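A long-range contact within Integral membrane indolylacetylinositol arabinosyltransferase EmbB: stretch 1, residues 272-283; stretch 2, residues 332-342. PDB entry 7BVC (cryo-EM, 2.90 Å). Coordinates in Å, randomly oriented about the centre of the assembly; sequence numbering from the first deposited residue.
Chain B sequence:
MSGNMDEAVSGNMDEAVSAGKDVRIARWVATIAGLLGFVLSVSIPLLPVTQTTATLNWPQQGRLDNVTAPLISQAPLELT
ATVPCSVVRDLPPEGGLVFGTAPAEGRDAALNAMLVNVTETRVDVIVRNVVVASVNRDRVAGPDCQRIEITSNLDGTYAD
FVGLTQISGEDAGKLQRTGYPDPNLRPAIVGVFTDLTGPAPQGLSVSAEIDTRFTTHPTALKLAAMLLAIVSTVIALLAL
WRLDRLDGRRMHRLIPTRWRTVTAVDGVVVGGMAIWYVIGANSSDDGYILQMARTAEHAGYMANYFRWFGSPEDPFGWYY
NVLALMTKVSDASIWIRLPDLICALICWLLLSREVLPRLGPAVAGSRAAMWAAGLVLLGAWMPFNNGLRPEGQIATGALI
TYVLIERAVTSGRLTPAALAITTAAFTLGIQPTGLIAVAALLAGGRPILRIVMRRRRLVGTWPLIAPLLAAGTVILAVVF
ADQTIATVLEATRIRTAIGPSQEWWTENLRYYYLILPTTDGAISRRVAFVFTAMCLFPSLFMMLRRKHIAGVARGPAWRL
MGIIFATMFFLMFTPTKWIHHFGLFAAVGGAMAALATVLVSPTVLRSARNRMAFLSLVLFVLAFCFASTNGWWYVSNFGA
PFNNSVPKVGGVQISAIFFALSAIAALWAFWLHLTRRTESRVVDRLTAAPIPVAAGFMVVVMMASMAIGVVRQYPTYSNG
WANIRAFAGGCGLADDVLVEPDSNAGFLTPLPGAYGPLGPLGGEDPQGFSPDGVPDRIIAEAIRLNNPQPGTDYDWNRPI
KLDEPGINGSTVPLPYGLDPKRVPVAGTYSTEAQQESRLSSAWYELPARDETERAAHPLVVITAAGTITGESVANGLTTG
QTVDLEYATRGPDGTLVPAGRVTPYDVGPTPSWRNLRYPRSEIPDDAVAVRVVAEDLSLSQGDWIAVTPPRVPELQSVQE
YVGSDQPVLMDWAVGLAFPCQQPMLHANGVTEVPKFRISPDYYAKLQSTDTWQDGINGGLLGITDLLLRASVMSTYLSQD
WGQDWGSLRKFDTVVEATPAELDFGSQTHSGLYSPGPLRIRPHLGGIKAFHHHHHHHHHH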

ATOM      1  N   GLY B 272      16.415 -27.396 -19.382  1.00 45.50           N
ATOM      2  CA  GLY B 272      16.060 -26.764 -18.132  1.00 45.50           C
ATOM      3  C   GLY B 272      14.679 -26.161 -18.202  1.00 45.50           C
ATOM      4  O   GLY B 272      14.073 -25.854 -17.172  1.00 45.50           O
ATOM      5  N   MET B 273      14.170 -25.979 -19.418  1.00 49.56           N
ATOM      6  CA  MET B 273      12.777 -25.587 -19.571  1.00 49.56           C
ATOM      7  C   MET B 273      11.847 -26.785 -19.689  1.00 49.56           C
ATOM      8  O   MET B 273      10.722 -26.738 -19.178  1.00 49.56           O
ATOM      9  CB  MET B 273      12.608 -24.678 -20.793  1.00 49.56           C
ATOM     10  CG  MET B 273      11.193 -24.156 -20.969  1.00 49.56           C
ATOM     11  SD  MET B 273      10.582 -23.344 -19.479  1.00 49.56           S
ATOM     12  CE  MET B 273       8.814 -23.367 -19.770  1.00 49.56           C
ATOM     13  N   ALA B 274      12.297 -27.873 -20.316  1.00 45.72           N
ATOM     14  CA  ALA B 274      11.451 -29.047 -20.485  1.00 45.72           C
ATOM     15  C   ALA B 274      11.219 -29.811 -19.190  1.00 45.72           C
ATOM     16  O   ALA B 274      10.331 -30.668 -19.152  1.00 45.72           O
ATOM     17  CB  ALA B 274      12.056 -29.982 -21.531  1.00 45.72           C
ATOM     18  N   ILE B 275      11.987 -29.538 -18.137  1.00 44.33           N
ATOM     19  CA  ILE B 275      11.738 -30.141 -16.835  1.00 44.33           C
ATOM     20  C   ILE B 275      11.125 -29.156 -15.848  1.00 44.33           C
ATOM     21  O   ILE B 275      10.439 -29.595 -14.910  1.00 44.33           O
ATOM     22  CB  ILE B 275      13.020 -30.769 -16.247  1.00 44.33           C
ATOM     23  CG1 ILE B 275      13.944 -29.703 -15.667  1.00 44.33           C
ATOM     24  CG2 ILE B 275      13.752 -31.574 -17.308  1.00 44.33           C
ATOM     25  CD1 ILE B 275      15.220 -30.274 -15.101  1.00 44.33           C
ATOM     26  N   TRP B 276      11.340 -27.852 -16.024  1.00 42.74           N
ATOM     27  CA  TRP B 276      10.535 -26.866 -15.317  1.00 42.74           C
ATOM     28  C   TRP B 276       9.094 -26.872 -15.802  1.00 42.74           C
ATOM     29  O   TRP B 276       8.200 -26.453 -15.063  1.00 42.74           O
ATOM     30  CB  TRP B 276      11.139 -25.474 -15.491  1.00 42.74           C
ATOM     31  CG  TRP B 276      10.394 -24.403 -14.771  1.00 42.74           C
ATOM     32  CD1 TRP B 276       9.451 -23.571 -15.292  1.00 42.74           C
ATOM     33  CD2 TRP B 276      10.534 -24.041 -13.393  1.00 42.74           C
ATOM     34  NE1 TRP B 276       8.990 -22.713 -14.325  1.00 42.74           N
ATOM     35  CE2 TRP B 276       9.640 -22.983 -13.150  1.00 42.74           C
ATOM     36  CE3 TRP B 276      11.326 -24.510 -12.345  1.00 42.74           C
ATOM     37  CZ2 TRP B 276       9.519 -22.384 -11.902  1.00 42.74           C
ATOM     38  CZ3 TRP B 276      11.204 -23.916 -11.110  1.00 42.74           C
ATOM     39  CH2 TRP B 276      10.308 -22.864 -10.896  1.00 42.74           C
ATOM     40  N   TYR B 277       8.853 -27.332 -17.030  1.00 43.73           N
ATOM     41  CA  TYR B 277       7.485 -27.494 -17.504  1.00 43.73           C
ATOM     42  C   TYR B 277       6.750 -28.581 -16.731  1.00 43.73           C
ATOM     43  O   TYR B 277       5.516 -28.556 -16.651  1.00 43.73           O
ATOM     44  CB  TYR B 277       7.494 -27.811 -18.999  1.00 43.73           C
ATOM     45  CG  TYR B 277       6.132 -28.085 -19.588  1.00 43.73           C
ATOM     46  CD1 TYR B 277       5.235 -27.054 -19.821  1.00 43.73           C
ATOM     47  CD2 TYR B 277       5.747 -29.375 -19.917  1.00 43.73           C
ATOM     48  CE1 TYR B 277       3.994 -27.301 -20.357  1.00 43.73           C
ATOM     49  CE2 TYR B 277       4.506 -29.630 -20.456  1.00 43.73           C
ATOM     50  CZ  TYR B 277       3.634 -28.590 -20.674  1.00 43.73           C
ATOM     51  OH  TYR B 277       2.397 -28.842 -21.212  1.00 43.73           O
ATOM     52  N   VAL B 278       7.479 -29.526 -16.150  1.00 41.90           N
ATOM     53  CA  VAL B 278       6.886 -30.645 -15.425  1.00 41.90           C
ATOM     54  C   VAL B 278       6.860 -30.395 -13.923  1.00 41.90           C
ATOM     55  O   VAL B 278       5.815 -30.525 -13.286  1.00 41.90           O
ATOM     56  CB  VAL B 278       7.634 -31.953 -15.761  1.00 41.90           C
ATOM     57  CG1 VAL B 278       6.989 -33.125 -15.048  1.00 41.90           C
ATOM     58  CG2 VAL B 278       7.649 -32.182 -17.259  1.00 41.90           C
ATOM     59  N   ILE B 279       8.003 -30.034 -13.333  1.00 42.68           N
ATOM     60  CA  ILE B 279       8.099 -29.885 -11.885  1.00 42.68           C
ATOM     61  C   ILE B 279       7.975 -28.440 -11.429  1.00 42.68           C
ATOM     62  O   ILE B 279       7.953 -28.185 -10.218  1.00 42.68           O
ATOM     63  CB  ILE B 279       9.415 -30.483 -11.350  1.00 42.68           C
ATOM     64  CG1 ILE B 279      10.573 -29.517 -11.596  1.00 42.68           C
ATOM     65  CG2 ILE B 279       9.691 -31.830 -11.991  1.00 42.68           C
ATOM     66  CD1 ILE B 279      11.874 -29.954 -10.976  1.00 42.68           C
ATOM     67  N   GLY B 280       7.881 -27.490 -12.351  1.00 44.16           N
ATOM     68  CA  GLY B 280       7.932 -26.093 -11.979  1.00 44.16           C
ATOM     69  C   GLY B 280       6.607 -25.544 -11.492  1.00 44.16           C
ATOM     70  O   GLY B 280       5.562 -26.187 -11.559  1.00 44.16           O
ATOM     71  N   ALA B 281       6.670 -24.314 -10.990  1.00 47.11           N
ATOM     72  CA  ALA B 281       5.496 -23.633 -10.472  1.00 47.11           C
ATOM     73  C   ALA B 281       4.601 -23.160 -11.614  1.00 47.11           C
ATOM     74  O   ALA B 281       4.935 -23.273 -12.796  1.00 47.11           O
ATOM     75  CB  ALA B 281       5.909 -22.451  -9.599  1.00 47.11           C
ATOM     76  N   ASN B 282       3.447 -22.620 -11.245  1.00 50.43           N
ATOM     77  CA  ASN B 282       2.480 -22.077 -12.187  1.00 50.43           C
ATOM     78  C   ASN B 282       2.172 -20.629 -11.823  1.00 50.43           C
ATOM     79  O   ASN B 282       2.629 -20.108 -10.804  1.00 50.43           O
ATOM     80  CB  ASN B 282       1.202 -22.918 -12.202  1.00 50.43           C
ATOM     81  CG  ASN B 282       1.453 -24.348 -12.621  1.00 50.43           C
ATOM     82  OD1 ASN B 282       2.401 -24.638 -13.347  1.00 50.43           O
ATOM     83  ND2 ASN B 282       0.597 -25.254 -12.168  1.00 50.43           N
ATOM     84  N   SER B 283       1.382 -19.977 -12.670  1.00 53.86           N
ATOM     85  CA  SER B 283       0.966 -18.604 -12.423  1.00 53.86           C
ATOM     86  C   SER B 283      -0.151 -18.596 -11.380  1.00 53.86           C
ATOM     87  O   SER B 283      -0.511 -19.628 -10.811  1.00 53.86           O
ATOM     88  CB  SER B 283       0.535 -17.936 -13.727  1.00 53.86           C
ATOM     89  OG  SER B 283       1.626 -17.811 -14.623  1.00 53.86           O
ATOM     90  N   ALA B 332      -6.179 -31.648 -18.465  1.00 45.01           N
ATOM     91  CA  ALA B 332      -5.075 -31.901 -17.551  1.00 45.01           C
ATOM     92  C   ALA B 332      -4.084 -30.745 -17.587  1.00 45.01           C
ATOM     93  O   ALA B 332      -3.941 -30.049 -18.595  1.00 45.01           O
ATOM     94  CB  ALA B 332      -4.375 -33.208 -17.913  1.00 45.01           C
ATOM     95  N   SER B 333      -3.395 -30.538 -16.463  1.00 44.76           N
ATOM     96  CA  SER B 333      -2.446 -29.437 -16.359  1.00 44.76           C
ATOM     97  C   SER B 333      -1.237 -29.618 -17.264  1.00 44.76           C
ATOM     98  O   SER B 333      -0.605 -28.626 -17.636  1.00 44.76           O
ATOM     99  CB  SER B 333      -1.987 -29.276 -14.910  1.00 44.76           C
ATOM    100  OG  SER B 333      -1.031 -28.238 -14.790  1.00 44.76           O
ATOM    101  N   ILE B 334      -0.901 -30.857 -17.625  1.00 43.40           N
ATOM    102  CA  ILE B 334       0.272 -31.096 -18.458  1.00 43.40           C
ATOM    103  C   ILE B 334      -0.023 -30.888 -19.938  1.00 43.40           C
ATOM    104  O   ILE B 334       0.906 -30.657 -20.721  1.00 43.40           O
ATOM    105  CB  ILE B 334       0.817 -32.513 -18.200  1.00 43.40           C
ATOM    106  CG1 ILE B 334       2.225 -32.669 -18.774  1.00 43.40           C
ATOM    107  CG2 ILE B 334      -0.120 -33.565 -18.769  1.00 43.40           C
ATOM    108  CD1 ILE B 334       3.296 -32.000 -17.947  1.00 43.40           C
ATOM    109  N   TRP B 335      -1.290 -30.943 -20.342  1.00 43.81           N
ATOM    110  CA  TRP B 335      -1.678 -30.818 -21.741  1.00 43.81           C
ATOM    111  C   TRP B 335      -2.165 -29.423 -22.105  1.00 43.81           C
ATOM    112  O   TRP B 335      -1.936 -28.968 -23.228  1.00 43.81           O
ATOM    113  CB  TRP B 335      -2.771 -31.840 -22.070  1.00 43.81           C
ATOM    114  CG  TRP B 335      -3.681 -31.425 -23.182  1.00 43.81           C
ATOM    115  CD1 TRP B 335      -4.938 -30.913 -23.061  1.00 43.81           C
ATOM    116  CD2 TRP B 335      -3.408 -31.490 -24.586  1.00 43.81           C
ATOM    117  NE1 TRP B 335      -5.463 -30.653 -24.301  1.00 43.81           N
ATOM    118  CE2 TRP B 335      -4.544 -30.998 -25.255  1.00 43.81           C
ATOM    119  CE3 TRP B 335      -2.312 -31.914 -25.342  1.00 43.81           C
ATOM    120  CZ2 TRP B 335      -4.616 -30.918 -26.641  1.00 43.81           C
ATOM    121  CZ3 TRP B 335      -2.387 -31.835 -26.718  1.00 43.81           C
ATOM    122  CH2 TRP B 335      -3.529 -31.340 -27.353  1.00 43.81           C
ATOM    123  N   ILE B 336      -2.818 -28.727 -21.178  1.00 44.89           N
ATOM    124  CA  ILE B 336      -3.447 -27.445 -21.467  1.00 44.89           C
ATOM    125  C   ILE B 336      -2.414 -26.322 -21.428  1.00 44.89           C
ATOM    126  O   ILE B 336      -2.748 -25.151 -21.639  1.00 44.89           O
ATOM    127  CB  ILE B 336      -4.603 -27.182 -20.483  1.00 44.89           C
ATOM    128  CG1 ILE B 336      -5.605 -26.183 -21.066  1.00 44.89           C
ATOM    129  CG2 ILE B 336      -4.070 -26.706 -19.141  1.00 44.89           C
ATOM    130  CD1 ILE B 336      -6.294 -26.668 -22.312  1.00 44.89           C
ATOM    131  N   ARG B 337      -1.152 -26.668 -21.177  1.00 44.46           N
ATOM    132  CA  ARG B 337      -0.089 -25.680 -21.025  1.00 44.46           C
ATOM    133  C   ARG B 337       0.990 -25.805 -22.097  1.00 44.46           C
ATOM    134  O   ARG B 337       2.123 -25.369 -21.880  1.00 44.46           O
ATOM    135  CB  ARG B 337       0.533 -25.792 -19.634  1.00 44.46           C
ATOM    136  CG  ARG B 337      -0.171 -24.969 -18.574  1.00 44.46           C
ATOM    137  CD  ARG B 337       0.220 -25.406 -17.174  1.00 44.46           C
ATOM    138  NE  ARG B 337       1.651 -25.663 -17.049  1.00 44.46           N
ATOM    139  CZ  ARG B 337       2.172 -26.843 -16.736  1.00 44.46           C
ATOM    140  NH1 ARG B 337       1.378 -27.880 -16.517  1.00 44.46           N
ATOM    141  NH2 ARG B 337       3.484 -26.989 -16.641  1.00 44.46           N
ATOM    142  N   LEU B 338       0.661 -26.382 -23.247  1.00 46.28           N
ATOM    143  CA  LEU B 338       1.627 -26.591 -24.323  1.00 46.28           C
ATOM    144  C   LEU B 338       2.022 -25.297 -25.038  1.00 46.28           C
ATOM    145  O   LEU B 338       3.215 -25.104 -25.326  1.00 46.28           O
ATOM    146  CB  LEU B 338       1.076 -27.600 -25.331  1.00 46.28           C
ATOM    147  CG  LEU B 338       1.413 -29.068 -25.073  1.00 46.28           C
ATOM    148  CD1 LEU B 338       0.910 -29.930 -26.214  1.00 46.28           C
ATOM    149  CD2 LEU B 338       2.907 -29.247 -24.884  1.00 46.28           C
ATOM    150  N   PRO B 339       1.073 -24.380 -25.355  1.00 47.12           N
ATOM    151  CA  PRO B 339       1.469 -23.142 -26.044  1.00 47.12           C
ATOM    152  C   PRO B 339       2.348 -22.225 -25.207  1.00 47.12           C
ATOM    153  O   PRO B 339       2.717 -21.139 -25.662  1.00 47.12           O
ATOM    154  CB  PRO B 339       0.126 -22.473 -26.370  1.00 47.12           C
ATOM    155  CG  PRO B 339      -0.842 -23.083 -25.438  1.00 47.12           C
ATOM    156  CD  PRO B 339      -0.395 -24.494 -25.293  1.00 47.12           C
ATOM    157  N   ASP B 340       2.688 -22.638 -23.989  1.00 49.52           N
ATOM    158  CA  ASP B 340       3.660 -21.919 -23.179  1.00 49.52           C
ATOM    159  C   ASP B 340       5.033 -22.572 -23.200  1.00 49.52           C
ATOM    160  O   ASP B 340       6.006 -21.955 -22.756  1.00 49.52           O
ATOM    161  CB  ASP B 340       3.164 -21.797 -21.736  1.00 49.52           C
ATOM    162  CG  ASP B 340       2.157 -20.679 -21.565  1.00 49.52           C
ATOM    163  OD1 ASP B 340       1.048 -20.948 -21.063  1.00 49.52           O
ATOM    164  OD2 ASP B 340       2.474 -19.529 -21.934  1.00 49.52           O
ATOM    165  N   LEU B 341       5.131 -23.804 -23.699  1.00 44.61           N
ATOM    166  CA  LEU B 341       6.411 -24.443 -23.971  1.00 44.61           C
ATOM    167  C   LEU B 341       6.841 -24.226 -25.416  1.00 44.61           C
ATOM    168  O   LEU B 341       8.026 -23.985 -25.688  1.00 44.61           O
ATOM    169  CB  LEU B 341       6.321 -25.940 -23.667  1.00 44.61           C
ATOM    170  CG  LEU B 341       7.533 -26.804 -24.000  1.00 44.61           C
ATOM    171  CD1 LEU B 341       8.642 -26.577 -22.993  1.00 44.61           C
ATOM    172  CD2 LEU B 341       7.140 -28.269 -24.046  1.00 44.61           C
ATOM    173  N   ILE B 342       5.885 -24.294 -26.346  1.00 44.77           N
ATOM    174  CA  ILE B 342       6.197 -24.017 -27.745  1.00 44.77           C
ATOM    175  C   ILE B 342       6.683 -22.583 -27.903  1.00 44.77           C
ATOM    176  O   ILE B 342       7.652 -22.311 -28.626  1.00 44.77           O
ATOM    177  CB  ILE B 342       4.970 -24.307 -28.629  1.00 44.77           C
ATOM    178  CG1 ILE B 342       4.510 -25.752 -28.430  1.00 44.77           C
ATOM    179  CG2 ILE B 342       5.291 -24.044 -30.088  1.00 44.77           C
ATOM    180  CD1 ILE B 342       3.255 -26.102 -29.189  1.00 44.77           C
TER

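A single tyrosine anchors this contact: Tyr 277, near the end of a helix, reaches into stretch 2 and is held there by two hydrogen bonds, a cation-pi stack and apolar packing, within 493 Å² of buried surface summed over both sides. Buried, with the largest area covered by the other stretch (157 Å²), it offers two flat faces and a polar tip. Its side chain (chi1 t) points toward stretch 2, and at the tip Tyr 277 OH donates a very short hydrogen bond, 2.4 Å, to Ile 334 O, near the ring plane. The guanidinium of Arg 337 lies flat on one ring face, off-centre, with Arg 337 CZ 4.6 Å from the centroid of the Tyr 277 ring and the planes at 28°. Arg 337 NH2 also donates to Tyr 277 O at 2.6 Å. Arg 337 NH1 turns back to Ser 333 O at 2.4 Å and, weakly, Ser 333 OG at 3.0 Å, tying the guanidinium to its own stretch. Branched Leu 341 and Ile 334 supply apolar bulk: Leu 341 CB covers the opposite face, 4.1 Å from Tyr 277 CD1, and Ile 334 CD1 packs 3.7 Å from Tyr 277 CE2. One helical turn earlier, the unbranched side chain of Met 273 extends the apolar patch, Met 273 CG lying 4.1 Å from Leu 341 CD1. Asn 282 covers the guanidinium face opposite the tyrosine.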